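Local atomic coordinates of sigma regulatory family protein-PP2C phosphatase (Chlamydia trachomatis serovar L2, PDB entry 6MAB), a protein that probably acts as a membrane-bound regulatory phosphatase that responds to TCA-cycle intermediates through its periplasmic sensor domain, the part modelled in this entry. Residues A[246-249]-A[254-257]; A[31-36]-A[250-255]; A[199-204]-A[213-218]; A[177-180]-A[186-189]; A[72-77]-A[99-104]. One frame throughout, in Å; residues are numbered along the deposited sequence.

Interaction 1 of 5, residues A[246-249]-A[254-257]; sequences IHSL and FRIL
The R255 guanidinium has I246 CG2 over one face, 3.3 Å above the plane and displaced toward its rim, while S248 OG lies at the edge, in plane and 3.8 Å from R255 NH1. A second flat group, the F254 ring, is met obliquely by L249, whose CD2 comes to 3.8 Å from F254 CZ. All of this hangs on an antiparallel beta hairpin, strands 240-249 and 254-261, at the middle of a six-stranded sheet. I246, S248, R255 and L257 share one face of it; H247, L249, F254 and I256 share the other, which packs against helix 2-31 through A25 and L28 among others. F254 holds CG between its backbone N and carbonyl carbon (chi1 69°), a setting that brings the ring back alongside L249. The arginine reaches over I246 because its chain bends at chi3 (-89°). On the helix-facing side, L249 CD1 also touches I256 CD1 at 3.7 Å. H247 and I256 form a hydrogen-bonded pair: H247 N gives to I256 O at 2.7 Å and I256 N gives to H247 O at 2.8 Å, both nearly straight. Toward the turn the bonding slackens, with L249 N to F254 O at 3.0 Å and 150° at the hydrogen. On the arginine's face, past the paired histidine and isoleucine, I246 CG1 rests 3.6 Å from L257 CD1.

Interaction 2 of 5, residues A[31-36]-A[250-255]; sequences TIPLNI and PEMDFR
M252 puts its sulfur against I32 and P33, and that is the whole of the close packing here. SD lies 3.8 Å from I32 CG2 and almost as near to I32 CB, while P33 presents the flank of its ring, CD at 4.0 Å from M252 SD. The methionine chain runs at about a right angle to the proline and bends at chi3 (-75°) beside I32 and P33. I32 and P33 belong to the short break between helix 2-31 and helix 35-45; M252 sits in the turn joining strands 240-249 and 254-261. P33 is the centre of an inverse gamma turn, closed by L34 N on I32 O at 2.8 Å, and the turn offers both side chains to the sulfur. The backbone of M252 is held as well, its O bonded to T116 OG1 on strand 113-119, so that the hairpin of one sheet is tied to an edge strand of the other. The outer side is different: P250 and E251 are exposed and poorly ordered, E251 having a weak bond to Q29 on helix 2-31, and D253 is exposed as well. Across the buried part only carbon and sulfur meet, at ordinary van der Waals distances. Such a contact fixes no direction, and its strength probably comes from dispersion and the exclusion of water.

Interaction 3 of 5, residues A[199-204]-A[213-218]; sequences EQFCDV and PHLLLR
This is a small apolar contact inside the long irregular excursion between strand 179-182 and strand 224-225, where F201 reaches across to L215 and L216 on a 3-10 turn. The backbones stay well apart, the nearest CA atoms being 9.3 Å from each other (F201 CA to L215 CA), and the phenylalanine ring bridges the distance. Both leucines come to the ring from the same side and obliquely, L215 CD1 at 3.8 Å from F201 CE1 and L216 CD2 at 3.7 Å from F201 CE2. L215 CB, 4.0 Å from F201 CZ, fills in between. F201 and L216 run alongside one another, heading opposite ways, whereas L215 slants across the ring. L215 points at the ring directly; L216 leaves its turn to one side and reaches it with CD2. The 3-10 winding is marked by L216 N bonded to P213 O at 2.9 Å. L215 is further engaged on its other branch, CD2 lying 3.4 Å above the centre of the R218 guanidinium plane. Behind F201 stands I178, and a bound isopropanol, probably from the crystallisation liquor, lies about 5 Å from the F201 side chain. With carbon alone at the interface, these two parts of the excursion are held together here by apolar packing, which sets no direction.

Interaction 4 of 5, residues A[177-180]-A[186-189]; sequences GIIL and SLDL
The single direct hydrogen bond between I179 and L189 is short but bent. L189 N gives to I179 O at 2.7 Å with 137° at the hydrogen, and the donor stands 27° out of the carbonyl plane. L189 has a left-handed backbone conformation, which turns the chain here; beyond it the pairing goes on as I179 with V190 and G177 with I192. A second polar link runs through water 1, which donates to L180 O at 2.8 Å and, weakly, to OD2 of D188 at 2.9 Å. The other carboxylate oxygen of D188 takes the backbone N of A182, so the aspartate helps to close the turn between the two segments. Apolar packing supplies the rest. I179 CB and CG2 press on the end of the L187 carbonyl, CB 3.3 Å from L187 O, and I179 extends CD1 to L187 CB at 3.9 Å. I178 also packs on L189, its CG2 4.0 Å from L189 CD2. Strand 179-182 is an outermost strand of the six-stranded sheet, paired with 169-174, where A171 and L173 touch I179. Segment 186-189 thus folds back along that edge strand, while L180 and L189 reach over to L117 and H119 on strand 113-119 of the other sheet.

Interaction 5 of 5, residues A[72-77]-A[99-104]; sequences YKEISL and KNYNQE
E74, which a classic beta bulge sets together with K73 opposite L149 at the start of strand 74-80, is the residue of 72-77 that meets Y101, the two side chains reaching toward each other. The glutamate is fully stretched, CG anti to the backbone N (chi1 178°) and the chain straight beyond, which carries the carboxylate well off the strand. Y101 OH donates to the syn lone pair of E74 OE2, a very short bond of 2.5 Å. The oxygen lies near the plane of the tyrosine ring, and the carboxylate is turned 40° from that ring. OE1 of E74 pairs with R93 in a salt bridge, so both oxygens are engaged and the buried charge is probably stabilised as a carboxylate. The strand belongs to a five-stranded antiparallel sheet of order 2-1-5-4-3, as in PAS-like modules of Cache sensor domains. I75 points the other way, to F42 on helix 35-45. S76 returns to the side of E74: its OG donates to E74 OE2 at 2.7 Å, on the anti side and 24° out of the carboxylate plane, and also bonds to S91. One glutamate oxygen therefore accepts from two hydroxyls. L77, like I75, packs on F42. Opposite, Y101 is pinned along its length: Q96 bonds to its hydroxyl, Y147 meets the ring edge-to-face, and E104 CG sits over the centre of one face, 3.8 Å above it. Just before the tyrosine, N100 OD1 accepts from N102 N at 3.0 Å in an Asx turn.

Interactions 1 and 2 share F254 and R255, yet only the first bonds strand to strand, deep in the six-stranded sheet; 250-255 then carries the same hairpin over to the break between the two N-terminal helices. Interactions 3 and 4 touch each other, F201 CZ lying 3.5 Å from I178 CD1, and build outward from the edge of that sheet: backbone and water bonding next to the strand, carbon packing farther away. Interaction 5 stands apart on the five-stranded sheet, its centre about 26 Å from that of interaction 1, and is the one contact of the five with a direct hydrogen bond between side chains across its segments. All are largely buried, interactions 3 and 5 lying farthest from the chain's centre.

Interaction 1 of 5, residues A[246-249]-A[254-257]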
# COMPACT_ATOMS: atom_id res chain seq x y z
N ILE A 246 -7.81 9.93 -9.95
CA ILE A 246 -7.38 9.41 -8.65
C ILE A 246 -8.56 8.73 -7.97
O ILE A 246 -9.59 9.37 -7.70
CB ILE A 246 -6.82 10.51 -7.74
CG1 ILE A 246 -5.58 11.12 -8.36
CG2 ILE A 246 -6.47 9.92 -6.38
CD1 ILE A 246 -5.14 12.40 -7.66
N HIS A 247 -8.40 7.45 -7.67
CA HIS A 247 -9.42 6.69 -6.96
C HIS A 247 -8.92 6.28 -5.59
O HIS A 247 -7.85 5.68 -5.47
CB HIS A 247 -9.80 5.45 -7.74
CG HIS A 247 -10.73 4.58 -6.97
ND1 HIS A 247 -12.00 4.98 -6.64
CD2 HIS A 247 -10.55 3.36 -6.42
CE1 HIS A 247 -12.59 4.02 -5.94
NE2 HIS A 247 -11.74 3.02 -5.80
N SER A 248 -9.72 6.56 -4.56
CA SER A 248 -9.32 6.26 -3.19
C SER A 248 -9.82 4.90 -2.73
O SER A 248 -10.97 4.53 -2.98
CB SER A 248 -9.83 7.35 -2.25
OG SER A 248 -9.14 8.57 -2.50
N LEU A 249 -8.93 4.14 -2.06
CA LEU A 249 -9.30 2.90 -1.36
C LEU A 249 -9.18 3.15 0.14
O LEU A 249 -8.20 2.72 0.78
CB LEU A 249 -8.41 1.72 -1.74
CG LEU A 249 -8.38 1.27 -3.20
CD1 LEU A 249 -7.47 2.14 -4.04
CD2 LEU A 249 -7.96 -0.19 -3.24
N PHE A 254 -4.64 3.63 0.80
CA PHE A 254 -3.87 4.08 -0.36
C PHE A 254 -4.84 4.42 -1.48
O PHE A 254 -6.04 4.19 -1.38
CB PHE A 254 -2.82 3.03 -0.77
CG PHE A 254 -3.37 1.77 -1.34
CD1 PHE A 254 -3.58 1.68 -2.70
CD2 PHE A 254 -3.57 0.65 -0.55
CE1 PHE A 254 -4.07 0.51 -3.26
CE2 PHE A 254 -4.07 -0.53 -1.10
CZ PHE A 254 -4.31 -0.59 -2.46
N ARG A 255 -4.30 5.01 -2.54
CA ARG A 255 -5.07 5.49 -3.67
C ARG A 255 -4.44 4.96 -4.94
O ARG A 255 -3.29 4.54 -4.95
CB ARG A 255 -5.12 7.03 -3.72
CG ARG A 255 -5.52 7.70 -2.40
CD ARG A 255 -6.25 9.03 -2.64
NE ARG A 255 -5.37 10.17 -2.72
CZ ARG A 255 -5.78 11.38 -3.10
NH1 ARG A 255 -7.05 11.59 -3.44
NH2 ARG A 255 -4.92 12.39 -3.15
N ILE A 256 -5.20 5.01 -6.03
CA ILE A 256 -4.72 4.62 -7.34
C ILE A 256 -4.88 5.81 -8.27
O ILE A 256 -5.97 6.40 -8.36
CB ILE A 256 -5.47 3.40 -7.89
CG1 ILE A 256 -5.18 2.15 -7.05
CG2 ILE A 256 -5.06 3.09 -9.31
CD1 ILE A 256 -6.14 1.02 -7.36
N LEU A 257 -3.81 6.16 -8.96
CA LEU A 257 -3.81 7.18 -10.00
C LEU A 257 -3.65 6.47 -11.34
O LEU A 257 -2.62 5.84 -11.58
CB LEU A 257 -2.67 8.19 -9.80
CG LEU A 257 -2.41 9.14 -10.98
CD1 LEU A 257 -3.51 10.16 -11.18
CD2 LEU A 257 -1.06 9.85 -10.74

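Interaction 2 of 5, residues A[31-36]-A[250-255]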
# COMPACT_ATOMS: atom_id res chain seq x y z
N THR A 31 -7.13 -9.17 -3.54
CA THR A 31 -5.85 -9.85 -3.41
C THR A 31 -5.01 -9.40 -2.22
O THR A 31 -4.21 -10.20 -1.73
CB THR A 31 -5.02 -9.64 -4.68
OG1 THR A 31 -4.90 -8.25 -4.96
CG2 THR A 31 -5.68 -10.32 -5.87
N ILE A 32 -5.16 -8.17 -1.73
CA ILE A 32 -4.31 -7.72 -0.61
C ILE A 32 -4.84 -8.08 0.78
O ILE A 32 -4.09 -8.67 1.58
CB ILE A 32 -4.07 -6.21 -0.72
CG1 ILE A 32 -3.30 -5.89 -2.00
CG2 ILE A 32 -3.30 -5.71 0.51
CD1 ILE A 32 -1.93 -6.48 -2.11
N PRO A 33 -6.10 -7.74 1.15
CA PRO A 33 -6.53 -7.85 2.55
C PRO A 33 -7.00 -9.26 2.92
O PRO A 33 -8.17 -9.48 3.28
CB PRO A 33 -7.64 -6.80 2.62
CG PRO A 33 -8.31 -6.90 1.28
CD PRO A 33 -7.17 -7.15 0.31
N LEU A 34 -6.07 -10.20 2.86
CA LEU A 34 -6.31 -11.62 3.15
C LEU A 34 -5.95 -11.99 4.59
O LEU A 34 -5.62 -13.17 4.87
CB LEU A 34 -5.54 -12.48 2.16
CG LEU A 34 -5.90 -12.22 0.69
CD1 LEU A 34 -5.09 -13.14 -0.22
CD2 LEU A 34 -7.40 -12.37 0.43
N ASN A 35 -6.09 -11.03 5.51
CA ASN A 35 -5.77 -11.21 6.91
C ASN A 35 -6.44 -12.44 7.51
O ASN A 35 -5.79 -13.21 8.23
CB ASN A 35 -6.17 -9.97 7.69
CG ASN A 35 -5.48 -8.72 7.16
OD1 ASN A 35 -5.72 -8.29 6.02
ND2 ASN A 35 -4.62 -8.12 7.99
N ILE A 36 -7.74 -12.62 7.26
CA ILE A 36 -8.45 -13.72 7.89
C ILE A 36 -7.83 -15.04 7.49
O ILE A 36 -7.63 -15.93 8.33
CB ILE A 36 -9.94 -13.67 7.52
CG1 ILE A 36 -10.60 -12.51 8.26
CG2 ILE A 36 -10.62 -15.00 7.88
CD1 ILE A 36 -12.13 -12.42 7.98
N PRO A 250 -10.16 3.82 0.73
CA PRO A 250 -10.03 4.21 2.14
C PRO A 250 -9.84 3.04 3.08
O PRO A 250 -9.12 3.17 4.08
CB PRO A 250 -11.34 4.97 2.42
CG PRO A 250 -12.31 4.45 1.40
CD PRO A 250 -11.49 4.14 0.18
N GLU A 251 -10.47 1.89 2.81
CA GLU A 251 -10.35 0.73 3.69
C GLU A 251 -8.97 0.07 3.64
O GLU A 251 -8.76 -0.94 4.33
CB GLU A 251 -11.44 -0.31 3.37
CG GLU A 251 -11.25 -1.10 2.08
CD GLU A 251 -11.37 -0.25 0.84
OE1 GLU A 251 -12.01 0.83 0.92
OE2 GLU A 251 -10.81 -0.65 -0.21
N MET A 252 -8.03 0.61 2.84
CA MET A 252 -6.65 0.14 2.85
C MET A 252 -5.63 1.29 2.83
O MET A 252 -4.42 1.04 2.73
CB MET A 252 -6.42 -0.79 1.67
CG MET A 252 -6.98 -2.18 1.92
SD MET A 252 -6.20 -3.31 0.77
CE MET A 252 -7.00 -2.95 -0.77
N ASP A 253 -6.08 2.53 2.93
CA ASP A 253 -5.19 3.67 3.18
C ASP A 253 -4.20 3.87 2.03
O ASP A 253 -3.05 4.24 2.25
CB ASP A 253 -4.44 3.50 4.51
CG ASP A 253 -4.98 4.40 5.60
OD1 ASP A 253 -5.88 5.23 5.33
OD2 ASP A 253 -4.50 4.29 6.75
N PHE A 254 -4.64 3.63 0.80
CA PHE A 254 -3.87 4.08 -0.36
C PHE A 254 -4.84 4.42 -1.48
O PHE A 254 -6.04 4.19 -1.38
CB PHE A 254 -2.82 3.03 -0.77
CG PHE A 254 -3.37 1.77 -1.34
CD1 PHE A 254 -3.58 1.68 -2.70
CD2 PHE A 254 -3.57 0.65 -0.55
CE1 PHE A 254 -4.07 0.51 -3.26
CE2 PHE A 254 -4.07 -0.53 -1.10
CZ PHE A 254 -4.31 -0.59 -2.46
N ARG A 255 -4.30 5.01 -2.54
CA ARG A 255 -5.07 5.49 -3.67
C ARG A 255 -4.44 4.96 -4.94
O ARG A 255 -3.29 4.54 -4.95
CB ARG A 255 -5.12 7.03 -3.72
CG ARG A 255 -5.52 7.70 -2.40
CD ARG A 255 -6.25 9.03 -2.64
NE ARG A 255 -5.37 10.17 -2.72
CZ ARG A 255 -5.78 11.38 -3.10
NH1 ARG A 255 -7.05 11.59 -3.44
NH2 ARG A 255 -4.92 12.39 -3.15

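Interaction 3 of 5, residues A[199-204]-A[213-218]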
# COMPACT_ATOMS: atom_id res chain seq x y z
N GLU A 199 6.87 15.36 6.40
CA GLU A 199 5.69 14.79 7.03
C GLU A 199 4.89 13.91 6.08
O GLU A 199 4.15 13.01 6.52
CB GLU A 199 4.83 15.92 7.60
CG GLU A 199 5.47 16.70 8.77
CD GLU A 199 6.55 17.73 8.36
OE1 GLU A 199 6.72 18.04 7.15
OE2 GLU A 199 7.25 18.23 9.28
N GLN A 200 5.03 14.10 4.77
CA GLN A 200 4.37 13.21 3.83
C GLN A 200 4.88 11.79 3.92
O GLN A 200 4.18 10.86 3.51
CB GLN A 200 4.57 13.67 2.39
CG GLN A 200 3.82 14.89 2.04
CD GLN A 200 4.01 15.21 0.59
OE1 GLN A 200 4.96 15.87 0.24
NE2 GLN A 200 3.14 14.69 -0.26
N PHE A 201 6.10 11.58 4.41
CA PHE A 201 6.70 10.27 4.31
C PHE A 201 6.44 9.40 5.52
O PHE A 201 6.81 8.21 5.51
CB PHE A 201 8.20 10.42 4.05
CG PHE A 201 8.51 10.83 2.65
CD1 PHE A 201 8.68 9.88 1.64
CD2 PHE A 201 8.56 12.17 2.32
CE1 PHE A 201 8.93 10.29 0.34
CE2 PHE A 201 8.80 12.56 1.04
CZ PHE A 201 8.98 11.64 0.05
N CYS A 202 5.73 9.92 6.53
CA CYS A 202 5.51 9.17 7.76
C CYS A 202 4.68 7.92 7.55
O CYS A 202 4.71 7.04 8.42
CB CYS A 202 4.85 10.08 8.79
SG CYS A 202 5.87 11.50 9.21
N ASP A 203 3.93 7.82 6.45
CA ASP A 203 3.10 6.65 6.18
C ASP A 203 3.50 5.94 4.89
O ASP A 203 2.68 5.25 4.27
CB ASP A 203 1.61 7.04 6.13
CG ASP A 203 1.29 8.01 4.99
OD1 ASP A 203 2.21 8.43 4.26
OD2 ASP A 203 0.10 8.35 4.83
N VAL A 204 4.76 6.11 4.48
CA VAL A 204 5.28 5.57 3.23
C VAL A 204 6.10 4.30 3.46
O VAL A 204 6.06 3.39 2.63
CB VAL A 204 6.12 6.65 2.51
CG1 VAL A 204 6.91 6.06 1.36
CG2 VAL A 204 5.24 7.79 2.02
N PRO A 213 16.87 12.27 3.23
CA PRO A 213 16.81 13.65 2.74
C PRO A 213 16.79 13.78 1.23
O PRO A 213 16.24 14.75 0.71
CB PRO A 213 18.07 14.30 3.33
CG PRO A 213 18.62 13.35 4.30
CD PRO A 213 18.08 12.00 4.02
N HIS A 214 17.41 12.85 0.51
CA HIS A 214 17.46 13.01 -0.94
C HIS A 214 16.06 13.01 -1.52
O HIS A 214 15.81 13.65 -2.54
CB HIS A 214 18.34 11.96 -1.59
CG HIS A 214 17.74 10.59 -1.62
ND1 HIS A 214 17.80 9.72 -0.56
CD2 HIS A 214 17.08 9.93 -2.60
CE1 HIS A 214 17.20 8.59 -0.87
NE2 HIS A 214 16.75 8.69 -2.11
N LEU A 215 15.11 12.32 -0.86
CA LEU A 215 13.76 12.33 -1.39
C LEU A 215 13.09 13.70 -1.33
O LEU A 215 12.17 13.96 -2.12
CB LEU A 215 12.89 11.31 -0.65
CG LEU A 215 13.33 9.86 -0.86
CD1 LEU A 215 12.46 8.96 0.01
CD2 LEU A 215 13.23 9.43 -2.32
N LEU A 216 13.54 14.58 -0.43
CA LEU A 216 12.92 15.90 -0.32
C LEU A 216 13.44 16.87 -1.36
O LEU A 216 13.06 18.05 -1.34
CB LEU A 216 13.14 16.44 1.09
CG LEU A 216 12.74 15.46 2.20
CD1 LEU A 216 13.13 16.01 3.54
CD2 LEU A 216 11.25 15.16 2.16
N LEU A 217 14.27 16.40 -2.28
CA LEU A 217 14.72 17.22 -3.40
C LEU A 217 14.10 16.82 -4.73
O LEU A 217 14.35 17.50 -5.73
CB LEU A 217 16.24 17.14 -3.53
CG LEU A 217 17.01 17.77 -2.36
CD1 LEU A 217 18.49 17.62 -2.57
CD2 LEU A 217 16.65 19.23 -2.18
N ARG A 218 13.28 15.79 -4.77
CA ARG A 218 12.69 15.37 -6.03
C ARG A 218 11.54 16.32 -6.41
O ARG A 218 10.61 16.50 -5.62
CB ARG A 218 12.19 13.93 -5.92
CG ARG A 218 13.30 12.93 -5.72
CD ARG A 218 12.84 11.48 -5.81
NE ARG A 218 13.98 10.58 -5.74
CZ ARG A 218 13.90 9.26 -5.72
NH1 ARG A 218 12.71 8.66 -5.74
NH2 ARG A 218 15.01 8.53 -5.65

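Interaction 4 of 5, residues A[177-180]-A[186-189]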
# COMPACT_ATOMS: atom_id res chain seq x y z
N GLY A 177 0.11 11.41 -0.26
CA GLY A 177 0.42 11.87 -1.59
C GLY A 177 1.79 11.55 -2.14
O GLY A 177 2.25 12.26 -3.05
N ILE A 178 2.46 10.50 -1.65
CA ILE A 178 3.73 10.05 -2.21
C ILE A 178 3.46 8.83 -3.10
O ILE A 178 2.82 7.87 -2.66
CB ILE A 178 4.74 9.70 -1.11
CG1 ILE A 178 5.08 10.94 -0.24
CG2 ILE A 178 6.02 9.15 -1.73
CD1 ILE A 178 5.64 12.13 -1.04
N ILE A 179 3.95 8.87 -4.33
CA ILE A 179 3.83 7.70 -5.20
C ILE A 179 4.73 6.58 -4.69
O ILE A 179 5.93 6.75 -4.50
CB ILE A 179 4.15 8.08 -6.65
CG1 ILE A 179 3.08 9.05 -7.18
CG2 ILE A 179 4.24 6.82 -7.53
CD1 ILE A 179 3.36 9.64 -8.55
N LEU A 180 4.14 5.41 -4.44
CA LEU A 180 4.93 4.26 -4.01
C LEU A 180 5.58 3.56 -5.20
O LEU A 180 6.73 3.10 -5.11
CB LEU A 180 4.06 3.29 -3.22
CG LEU A 180 3.35 3.83 -1.98
CD1 LEU A 180 2.60 2.68 -1.29
CD2 LEU A 180 4.30 4.50 -1.02
N SER A 186 10.34 6.72 -12.94
CA SER A 186 10.79 8.06 -12.56
C SER A 186 9.82 8.77 -11.62
O SER A 186 10.17 9.81 -11.04
CB SER A 186 11.03 8.91 -13.81
OG SER A 186 9.80 9.21 -14.46
N LEU A 187 8.60 8.25 -11.45
CA LEU A 187 7.68 8.82 -10.49
C LEU A 187 7.75 8.17 -9.13
O LEU A 187 7.03 8.61 -8.22
CB LEU A 187 6.24 8.71 -10.99
CG LEU A 187 5.97 9.22 -12.41
CD1 LEU A 187 4.50 9.06 -12.74
CD2 LEU A 187 6.41 10.67 -12.56
N ASP A 188 8.55 7.13 -8.96
CA ASP A 188 8.58 6.42 -7.69
C ASP A 188 9.10 7.34 -6.58
O ASP A 188 10.14 8.02 -6.73
CB ASP A 188 9.42 5.16 -7.80
CG ASP A 188 8.78 4.07 -8.67
OD1 ASP A 188 7.69 4.27 -9.26
OD2 ASP A 188 9.40 3.01 -8.78
N LEU A 189 8.35 7.38 -5.49
CA LEU A 189 8.65 8.18 -4.29
C LEU A 189 8.78 9.67 -4.61
O LEU A 189 9.68 10.35 -4.15
CB LEU A 189 9.90 7.65 -3.57
CG LEU A 189 9.78 6.21 -3.03
CD1 LEU A 189 11.08 5.76 -2.37
CD2 LEU A 189 8.62 6.08 -2.05
O HOH W 1 8.79 1.67 -6.25

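Interaction 5 of 5, residues A[72-77]-A[99-104]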
# COMPACT_ATOMS: atom_id res chain seq x y z
N TYR A 72 6.57 -15.41 2.19
CA TYR A 72 6.45 -14.11 2.82
C TYR A 72 7.84 -13.52 3.01
O TYR A 72 8.80 -14.25 3.27
CB TYR A 72 5.75 -14.21 4.16
CG TYR A 72 4.30 -14.53 4.01
CD1 TYR A 72 3.37 -13.52 3.82
CD2 TYR A 72 3.85 -15.84 3.99
CE1 TYR A 72 2.04 -13.80 3.66
CE2 TYR A 72 2.50 -16.13 3.84
CZ TYR A 72 1.61 -15.10 3.67
OH TYR A 72 0.28 -15.34 3.48
N LYS A 73 7.95 -12.20 2.87
CA LYS A 73 9.18 -11.57 3.32
C LYS A 73 9.32 -11.70 4.83
O LYS A 73 10.43 -11.87 5.34
CB LYS A 73 9.21 -10.10 2.89
CG LYS A 73 10.44 -9.35 3.43
CD LYS A 73 10.48 -7.89 2.99
CE LYS A 73 11.75 -7.20 3.48
NZ LYS A 73 12.85 -7.40 2.52
N GLU A 74 8.20 -11.65 5.55
CA GLU A 74 8.20 -11.78 7.00
C GLU A 74 6.82 -12.19 7.46
O GLU A 74 5.82 -11.60 7.03
CB GLU A 74 8.59 -10.45 7.68
CG GLU A 74 8.58 -10.49 9.21
CD GLU A 74 9.05 -9.17 9.83
OE1 GLU A 74 9.85 -8.48 9.17
OE2 GLU A 74 8.63 -8.82 10.96
N ILE A 75 6.77 -13.17 8.35
CA ILE A 75 5.60 -13.34 9.20
C ILE A 75 6.07 -13.38 10.65
O ILE A 75 6.98 -14.14 10.99
CB ILE A 75 4.80 -14.60 8.81
CG1 ILE A 75 3.65 -14.78 9.78
CG2 ILE A 75 5.69 -15.82 8.83
CD1 ILE A 75 2.61 -15.73 9.25
N SER A 76 5.47 -12.52 11.49
CA SER A 76 5.91 -12.33 12.87
C SER A 76 4.74 -12.32 13.84
O SER A 76 3.70 -11.73 13.56
CB SER A 76 6.68 -11.01 13.03
OG SER A 76 7.90 -11.05 12.31
N LEU A 77 4.95 -12.95 14.99
CA LEU A 77 4.09 -12.80 16.15
C LEU A 77 4.68 -11.72 17.03
O LEU A 77 5.81 -11.87 17.51
CB LEU A 77 3.98 -14.10 16.93
CG LEU A 77 3.15 -15.26 16.46
CD1 LEU A 77 3.29 -16.36 17.51
CD2 LEU A 77 1.70 -14.83 16.27
N LYS A 99 12.93 -7.77 18.46
CA LYS A 99 12.99 -6.35 18.18
C LYS A 99 11.76 -5.63 18.72
O LYS A 99 10.64 -6.15 18.64
CB LYS A 99 13.10 -6.11 16.67
CG LYS A 99 14.49 -6.41 16.10
CD LYS A 99 14.58 -6.11 14.61
CE LYS A 99 16.04 -6.13 14.14
NZ LYS A 99 16.13 -5.85 12.67
N ASN A 100 11.96 -4.43 19.25
CA ASN A 100 10.83 -3.57 19.56
C ASN A 100 10.15 -3.14 18.26
O ASN A 100 10.82 -2.70 17.32
CB ASN A 100 11.27 -2.35 20.34
CG ASN A 100 10.13 -1.38 20.54
OD1 ASN A 100 9.78 -0.62 19.63
ND2 ASN A 100 9.53 -1.41 21.72
N TYR A 101 8.83 -3.25 18.21
CA TYR A 101 8.07 -3.02 16.99
C TYR A 101 7.03 -1.92 17.18
O TYR A 101 6.02 -1.87 16.48
CB TYR A 101 7.43 -4.33 16.53
CG TYR A 101 7.99 -4.93 15.27
CD1 TYR A 101 9.32 -4.82 14.94
CD2 TYR A 101 7.16 -5.63 14.40
CE1 TYR A 101 9.83 -5.38 13.79
CE2 TYR A 101 7.65 -6.20 13.23
CZ TYR A 101 9.01 -6.06 12.94
OH TYR A 101 9.53 -6.61 11.80
N ASN A 102 7.26 -1.01 18.13
CA ASN A 102 6.30 0.07 18.35
C ASN A 102 6.09 0.89 17.08
O ASN A 102 4.97 1.31 16.79
CB ASN A 102 6.78 0.99 19.47
CG ASN A 102 6.63 0.37 20.84
OD1 ASN A 102 6.01 -0.68 20.99
ND2 ASN A 102 7.16 1.05 21.85
N GLN A 103 7.17 1.20 16.36
CA GLN A 103 7.04 2.02 15.16
C GLN A 103 6.40 1.24 14.03
O GLN A 103 5.80 1.85 13.14
CB GLN A 103 8.39 2.53 14.69
CG GLN A 103 8.55 4.03 14.75
CD GLN A 103 8.74 4.53 16.15
OE1 GLN A 103 7.98 4.17 17.05
NE2 GLN A 103 9.76 5.34 16.36
N GLU A 104 6.52 -0.08 14.04
CA GLU A 104 6.04 -0.91 12.94
C GLU A 104 4.55 -1.22 13.06
O GLU A 104 3.90 -1.52 12.05
CB GLU A 104 6.85 -2.22 12.89
CG GLU A 104 8.27 -2.12 12.33
CD GLU A 104 9.33 -1.61 13.33
OE1 GLU A 104 9.01 -1.26 14.49
OE2 GLU A 104 10.51 -1.57 12.93